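Local atomic coordinates of sporulation-control protein spo0M (Bacillus subtilis, PDB entry 5CL2), a protein that controls expression of spo0A and is required for Bacillus subtilis to pass the morphological stage 0 of sporulation. Residues Ala10-Ile15 with Val108-Asp113; Arg43-Gln48 with His85-Thr90. One frame throughout, in Å; residues are numbered along the deposited sequence.

Contacts 1 and 2 bridge the same two facing sheets of the N-terminal beta sandwich, and their centres lie about 8 Å apart. Their closest relation is in the sheet shared by 43-48 and 108-113, which run side by side: V109 N probably donates a hydrogen bond to Q48 O (2.7 Å), and R43 NE forms a salt bridge with D113 OD1 (2.8 Å). On the core side of that sheet, L112 CD1 packs on I45 CD1 at 3.8 Å, and L47 also lies against T110. F89 of contact 2 touches T14 of contact 1, whose carbonyl binds sodium; the nearest atom of the L47 side chain is about 9 Å from that ion.

Contact 1 (Ala10-Ile15 with Val108-Asp113); sequences AKVDTI and VVTDLD. With NA (sodium ion), chain C.
V12 lays its CG2 methyl against CG2 of T110, 3.9 Å away, where the two side chains meet at a slant in the buried core of a beta sandwich. The family belongs to the arrestin N-like clan, and this contact joins the two facing sheets: 10-15 lies on an edge strand of the three-stranded one, 108-113 inside the five-stranded one. The strand segments run roughly antiparallel, at 150°, with their axes 8.3 Å apart at closest approach. L112 enters from the same strand as T110 and brings CD1 to 4.3 Å from V12 CB, while V31 and V33 of strand 26-34 pack alongside. Next to this apolar patch sits a pair of buried threonines. In both T14 and T110 the hydroxyl is turned anti to its own carbonyl carbon (chi1 -65° and -59°), which directs the two OG1 atoms at each other across the gap between the sheets. T14 OG1 and T110 OG1 are modelled 2.4 Å apart, very short for the hydrogen bond they appear to share, so its details are doubtful; either could be the donor. The backbone of T14 serves the metal site to which D122, D124 and a water also contribute: its carbonyl O binds the sodium ion at 2.6 Å.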
loop_
_atom_site.group_PDB
_atom_site.type_symbol
_atom_site.label_atom_id
_atom_site.label_comp_id
_atom_site.label_asym_id
_atom_site.label_seq_id
_atom_site.Cartn_x
_atom_site.Cartn_y
_atom_site.Cartn_z
ATOM N N ALA A 10 3.082 -34.610 16.506
ATOM C CA ALA A 10 2.561 -33.350 17.055
ATOM C C ALA A 10 1.488 -32.768 16.138
ATOM O O ALA A 10 1.583 -32.847 14.916
ATOM C CB ALA A 10 3.682 -32.342 17.266
ATOM N N LYS A 11 0.439 -32.230 16.752
ATOM C CA LYS A 11 -0.757 -31.827 16.023
ATOM C C LYS A 11 -1.163 -30.363 16.294
ATOM O O LYS A 11 -1.052 -29.867 17.418
ATOM C CB LYS A 11 -1.902 -32.787 16.403
ATOM C CG LYS A 11 -3.246 -32.109 16.643
ATOM C CD LYS A 11 -4.220 -32.965 17.471
ATOM C CE LYS A 11 -5.516 -32.169 17.670
ATOM N NZ LYS A 11 -5.289 -30.854 18.394
ATOM N N VAL A 12 -1.622 -29.663 15.268
ATOM C CA VAL A 12 -2.091 -28.308 15.469
ATOM C C VAL A 12 -3.492 -28.149 14.887
ATOM O O VAL A 12 -3.796 -28.694 13.847
ATOM C CB VAL A 12 -1.104 -27.263 14.868
ATOM C CG1 VAL A 12 -0.956 -27.433 13.367
ATOM C CG2 VAL A 12 -1.536 -25.876 15.252
ATOM N N ASP A 13 -4.362 -27.458 15.609
ATOM C CA ASP A 13 -5.731 -27.239 15.185
ATOM C C ASP A 13 -6.148 -25.808 15.537
ATOM O O ASP A 13 -6.221 -25.478 16.707
ATOM C CB ASP A 13 -6.643 -28.271 15.874
ATOM C CG ASP A 13 -8.069 -28.257 15.352
ATOM O OD1 ASP A 13 -8.307 -27.752 14.231
ATOM O OD2 ASP A 13 -8.957 -28.777 16.064
ATOM N N THR A 14 -6.469 -24.976 14.547
ATOM C CA THR A 14 -6.874 -23.595 14.823
ATOM C C THR A 14 -8.388 -23.500 14.735
ATOM O O THR A 14 -8.994 -24.040 13.817
ATOM C CB THR A 14 -6.232 -22.586 13.846
ATOM O OG1 THR A 14 -4.816 -22.560 14.028
ATOM C CG2 THR A 14 -6.774 -21.184 14.081
ATOM N N ILE A 15 -9.007 -22.817 15.687
ATOM C CA ILE A 15 -10.458 -22.692 15.697
ATOM C C ILE A 15 -10.819 -21.225 15.887
ATOM O O ILE A 15 -10.476 -20.615 16.904
ATOM C CB ILE A 15 -11.100 -23.580 16.828
ATOM C CG1 ILE A 15 -10.621 -25.029 16.716
ATOM C CG2 ILE A 15 -12.628 -23.510 16.808
ATOM C CD1 ILE A 15 -10.947 -25.889 17.940
ATOM N N VAL A 108 -7.240 -18.354 6.503
ATOM C CA VAL A 108 -6.347 -18.225 7.659
ATOM C C VAL A 108 -5.466 -19.474 7.755
ATOM O O VAL A 108 -5.953 -20.591 7.861
ATOM C CB VAL A 108 -7.128 -18.029 8.967
ATOM C CG1 VAL A 108 -6.198 -18.085 10.153
ATOM C CG2 VAL A 108 -7.915 -16.702 8.921
ATOM N N VAL A 109 -4.165 -19.280 7.635
ATOM C CA VAL A 109 -3.214 -20.372 7.627
ATOM C C VAL A 109 -2.374 -20.336 8.886
ATOM O O VAL A 109 -1.794 -19.312 9.219
ATOM C CB VAL A 109 -2.296 -20.292 6.400
ATOM C CG1 VAL A 109 -1.204 -21.337 6.461
ATOM C CG2 VAL A 109 -3.112 -20.403 5.110
ATOM N N THR A 110 -2.336 -21.462 9.590
ATOM C CA THR A 110 -1.527 -21.615 10.778
ATOM C C THR A 110 -0.238 -22.303 10.385
ATOM O O THR A 110 -0.253 -23.339 9.726
ATOM C CB THR A 110 -2.260 -22.424 11.858
ATOM O OG1 THR A 110 -3.490 -21.766 12.191
ATOM C CG2 THR A 110 -1.395 -22.561 13.127
ATOM N N ASP A 111 0.873 -21.683 10.758
ATOM C CA ASP A 111 2.209 -22.226 10.562
ATOM C C ASP A 111 2.851 -22.504 11.932
ATOM O O ASP A 111 3.202 -21.579 12.661
ATOM C CB ASP A 111 3.035 -21.224 9.725
ATOM C CG ASP A 111 4.501 -21.606 9.588
ATOM O OD1 ASP A 111 4.842 -22.819 9.612
ATOM O OD2 ASP A 111 5.317 -20.673 9.406
ATOM N N LEU A 112 3.001 -23.775 12.288
ATOM C CA LEU A 112 3.703 -24.131 13.529
ATOM C C LEU A 112 5.072 -24.687 13.156
ATOM O O LEU A 112 5.178 -25.762 12.578
ATOM C CB LEU A 112 2.893 -25.144 14.361
ATOM C CG LEU A 112 3.519 -25.752 15.615
ATOM C CD1 LEU A 112 2.517 -25.855 16.759
ATOM C CD2 LEU A 112 4.043 -27.105 15.306
ATOM N N ASP A 113 6.116 -23.931 13.463
ATOM C CA ASP A 113 7.454 -24.280 13.024
ATOM C C ASP A 113 8.126 -25.083 14.129
ATOM O O ASP A 113 8.177 -24.653 15.273
ATOM C CB ASP A 113 8.246 -23.017 12.659
ATOM C CG ASP A 113 9.636 -23.316 12.125
ATOM O OD1 ASP A 113 10.386 -24.084 12.763
ATOM O OD2 ASP A 113 9.987 -22.772 11.059
HETATM NA NA NA C . -8.707 -25.287 11.601
HETATM O O HOH W 1 -8.847 -26.366 9.934
#

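Contact 2 (Arg43-Gln48 with His85-Thr90); sequences RYIDLQ and HQFPFT
L47 presses its CD1 methyl onto one face of the F89 ring in a CH-pi contact, with the carbon 3.5 Å from the ring centroid and only 20° off the ring normal. Offset toward the rim, L47 CD1 comes nearest to F89 CE1, at 3.3 Å. F89 reaches this place through an uncommon turn of its first torsion: CG stands between the backbone N and the carbonyl carbon (chi1 66°). In-plane at the edge of the same ring lies the carbonyl O of F87. The two residues belong to opposite sheets of an arrestin-like beta sandwich, 43-48 within the five-stranded sheet and 85-90 on an outer strand of the three-stranded one, and the space between is bridged by side chains alone, the CA atoms of L47 and F89 being 9.5 Å apart. Losing the ring to an alanine here would probably leave the L47 CD1 methyl without its aromatic face and open a gap between the sheets, beside V31 and L16, which also touch F89. Two residues along each strand, I45 and F87 meet at about a right angle. The outer arm of I45 is extended (chi2 175°), carrying CD1 across to the F87 ring, where it approaches obliquely and sits equally far, 3.8 Å, from CD2 and CE2. V33 packs against both side chains, and the F87 ring also meets that of F77.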
loop_
_atom_site.group_PDB
_atom_site.type_symbol
_atom_site.label_atom_id
_atom_site.label_comp_id
_atom_site.label_asym_id
_atom_site.label_seq_id
_atom_site.Cartn_x
_atom_site.Cartn_y
_atom_site.Cartn_z
ATOM N N ARG A 43 9.546 -23.541 17.527
ATOM C CA ARG A 43 10.181 -22.217 17.386
ATOM C C ARG A 43 9.162 -21.078 17.462
ATOM O O ARG A 43 9.391 -20.090 18.148
ATOM C CB ARG A 43 10.984 -22.167 16.086
ATOM C CG ARG A 43 12.146 -23.177 16.128
ATOM C CD ARG A 43 13.208 -22.957 15.079
ATOM N NE ARG A 43 12.628 -22.732 13.758
ATOM C CZ ARG A 43 13.257 -22.113 12.764
ATOM N NH1 ARG A 43 14.494 -21.662 12.947
ATOM N NH2 ARG A 43 12.656 -21.961 11.586
ATOM N N TYR A 44 7.989 -21.260 16.873
ATOM C CA TYR A 44 6.977 -20.219 16.908
ATOM C C TYR A 44 5.690 -20.741 16.299
ATOM O O TYR A 44 5.703 -21.728 15.578
ATOM C CB TYR A 44 7.452 -18.951 16.120
ATOM C CG TYR A 44 7.658 -19.213 14.637
ATOM C CD1 TYR A 44 6.574 -19.231 13.759
ATOM C CD2 TYR A 44 8.934 -19.448 14.109
ATOM C CE1 TYR A 44 6.742 -19.481 12.406
ATOM C CE2 TYR A 44 9.113 -19.701 12.730
ATOM C CZ TYR A 44 8.003 -19.713 11.893
ATOM O OH TYR A 44 8.115 -19.973 10.532
ATOM N N ILE A 45 4.590 -20.037 16.559
ATOM C CA ILE A 45 3.347 -20.245 15.836
ATOM C C ILE A 45 2.905 -18.910 15.208
ATOM O O ILE A 45 2.642 -17.924 15.932
ATOM C CB ILE A 45 2.226 -20.778 16.748
ATOM C CG1 ILE A 45 2.660 -22.066 17.465
ATOM C CG2 ILE A 45 0.923 -20.989 15.953
ATOM C CD1 ILE A 45 1.629 -22.545 18.456
ATOM N N ASP A 46 2.834 -18.907 13.873
ATOM C CA ASP A 46 2.391 -17.761 13.065
ATOM C C ASP A 46 1.031 -18.063 12.461
ATOM O O ASP A 46 0.698 -19.231 12.195
ATOM C CB ASP A 46 3.378 -17.436 11.920
ATOM C CG ASP A 46 4.633 -16.687 12.398
ATOM O OD1 ASP A 46 4.678 -16.239 13.565
ATOM O OD2 ASP A 46 5.611 -16.607 11.617
ATOM N N LEU A 47 0.250 -17.003 12.282
ATOM C CA LEU A 47 -0.995 -17.029 11.525
ATOM C C LEU A 47 -0.807 -16.168 10.281
ATOM O O LEU A 47 -0.154 -15.120 10.345
ATOM C CB LEU A 47 -2.154 -16.452 12.335
ATOM C CG LEU A 47 -2.864 -17.380 13.317
ATOM C CD1 LEU A 47 -4.298 -16.932 13.513
ATOM C CD2 LEU A 47 -2.739 -18.850 12.935
ATOM N N GLN A 48 -1.388 -16.596 9.164
ATOM C CA GLN A 48 -1.343 -15.816 7.928
ATOM C C GLN A 48 -2.711 -15.738 7.307
ATOM O O GLN A 48 -3.381 -16.757 7.143
ATOM C CB GLN A 48 -0.397 -16.412 6.892
ATOM C CG GLN A 48 0.879 -16.971 7.435
ATOM C CD GLN A 48 2.063 -16.549 6.587
ATOM O OE1 GLN A 48 1.978 -16.509 5.351
ATOM N NE2 GLN A 48 3.176 -16.210 7.250
ATOM N N HIS A 85 -1.704 -27.438 24.611
ATOM C CA HIS A 85 -1.476 -26.017 24.839
ATOM C C HIS A 85 -2.552 -25.245 24.070
ATOM O O HIS A 85 -2.946 -25.678 22.984
ATOM C CB HIS A 85 -0.086 -25.619 24.360
ATOM C CG HIS A 85 1.019 -26.214 25.183
ATOM N ND1 HIS A 85 1.856 -25.436 25.960
ATOM C CD2 HIS A 85 1.455 -27.474 25.295
ATOM C CE1 HIS A 85 2.747 -26.221 26.542
ATOM N NE2 HIS A 85 2.533 -27.463 26.151
ATOM N N GLN A 86 -3.041 -24.138 24.630
ATOM C CA GLN A 86 -4.018 -23.299 23.950
ATOM C C GLN A 86 -3.466 -21.892 23.828
ATOM O O GLN A 86 -3.159 -21.256 24.831
ATOM C CB GLN A 86 -5.365 -23.257 24.683
ATOM C CG GLN A 86 -5.931 -24.607 25.019
ATOM C CD GLN A 86 -5.270 -25.172 26.262
ATOM O OE1 GLN A 86 -4.762 -24.416 27.104
ATOM N NE2 GLN A 86 -5.194 -26.497 26.350
ATOM N N PHE A 87 -3.338 -21.402 22.602
ATOM C CA PHE A 87 -2.928 -20.027 22.418
ATOM C C PHE A 87 -4.057 -19.218 21.809
ATOM O O PHE A 87 -4.284 -19.291 20.622
ATOM C CB PHE A 87 -1.676 -19.971 21.542
ATOM C CG PHE A 87 -0.533 -20.799 22.066
ATOM C CD1 PHE A 87 0.354 -20.263 22.994
ATOM C CD2 PHE A 87 -0.358 -22.122 21.656
ATOM C CE1 PHE A 87 1.415 -21.031 23.506
ATOM C CE2 PHE A 87 0.704 -22.905 22.151
ATOM C CZ PHE A 87 1.593 -22.357 23.085
ATOM N N PRO A 88 -4.758 -18.422 22.626
ATOM C CA PRO A 88 -5.796 -17.531 22.091
ATOM C C PRO A 88 -5.202 -16.314 21.387
ATOM O O PRO A 88 -4.133 -15.835 21.774
ATOM C CB PRO A 88 -6.595 -17.112 23.338
ATOM C CG PRO A 88 -5.677 -17.367 24.504
ATOM C CD PRO A 88 -4.815 -18.535 24.099
ATOM N N PHE A 89 -5.886 -15.828 20.352
ATOM C CA PHE A 89 -5.381 -14.705 19.568
ATOM C C PHE A 89 -6.488 -13.799 19.046
ATOM O O PHE A 89 -7.663 -14.201 18.935
ATOM C CB PHE A 89 -4.566 -15.217 18.382
ATOM C CG PHE A 89 -5.398 -15.978 17.368
ATOM C CD1 PHE A 89 -6.080 -15.302 16.347
ATOM C CD2 PHE A 89 -5.532 -17.365 17.461
ATOM C CE1 PHE A 89 -6.861 -15.999 15.435
ATOM C CE2 PHE A 89 -6.309 -18.071 16.554
ATOM C CZ PHE A 89 -6.978 -17.388 15.538
ATOM N N THR A 90 -6.082 -12.586 18.669
ATOM C CA THR A 90 -6.964 -11.652 18.002
ATOM C C THR A 90 -6.183 -10.801 16.979
ATOM O O THR A 90 -5.024 -10.415 17.209
ATOM C CB THR A 90 -7.682 -10.755 19.045
ATOM O OG1 THR A 90 -8.734 -10.018 18.417
ATOM C CG2 THR A 90 -6.714 -9.791 19.695
#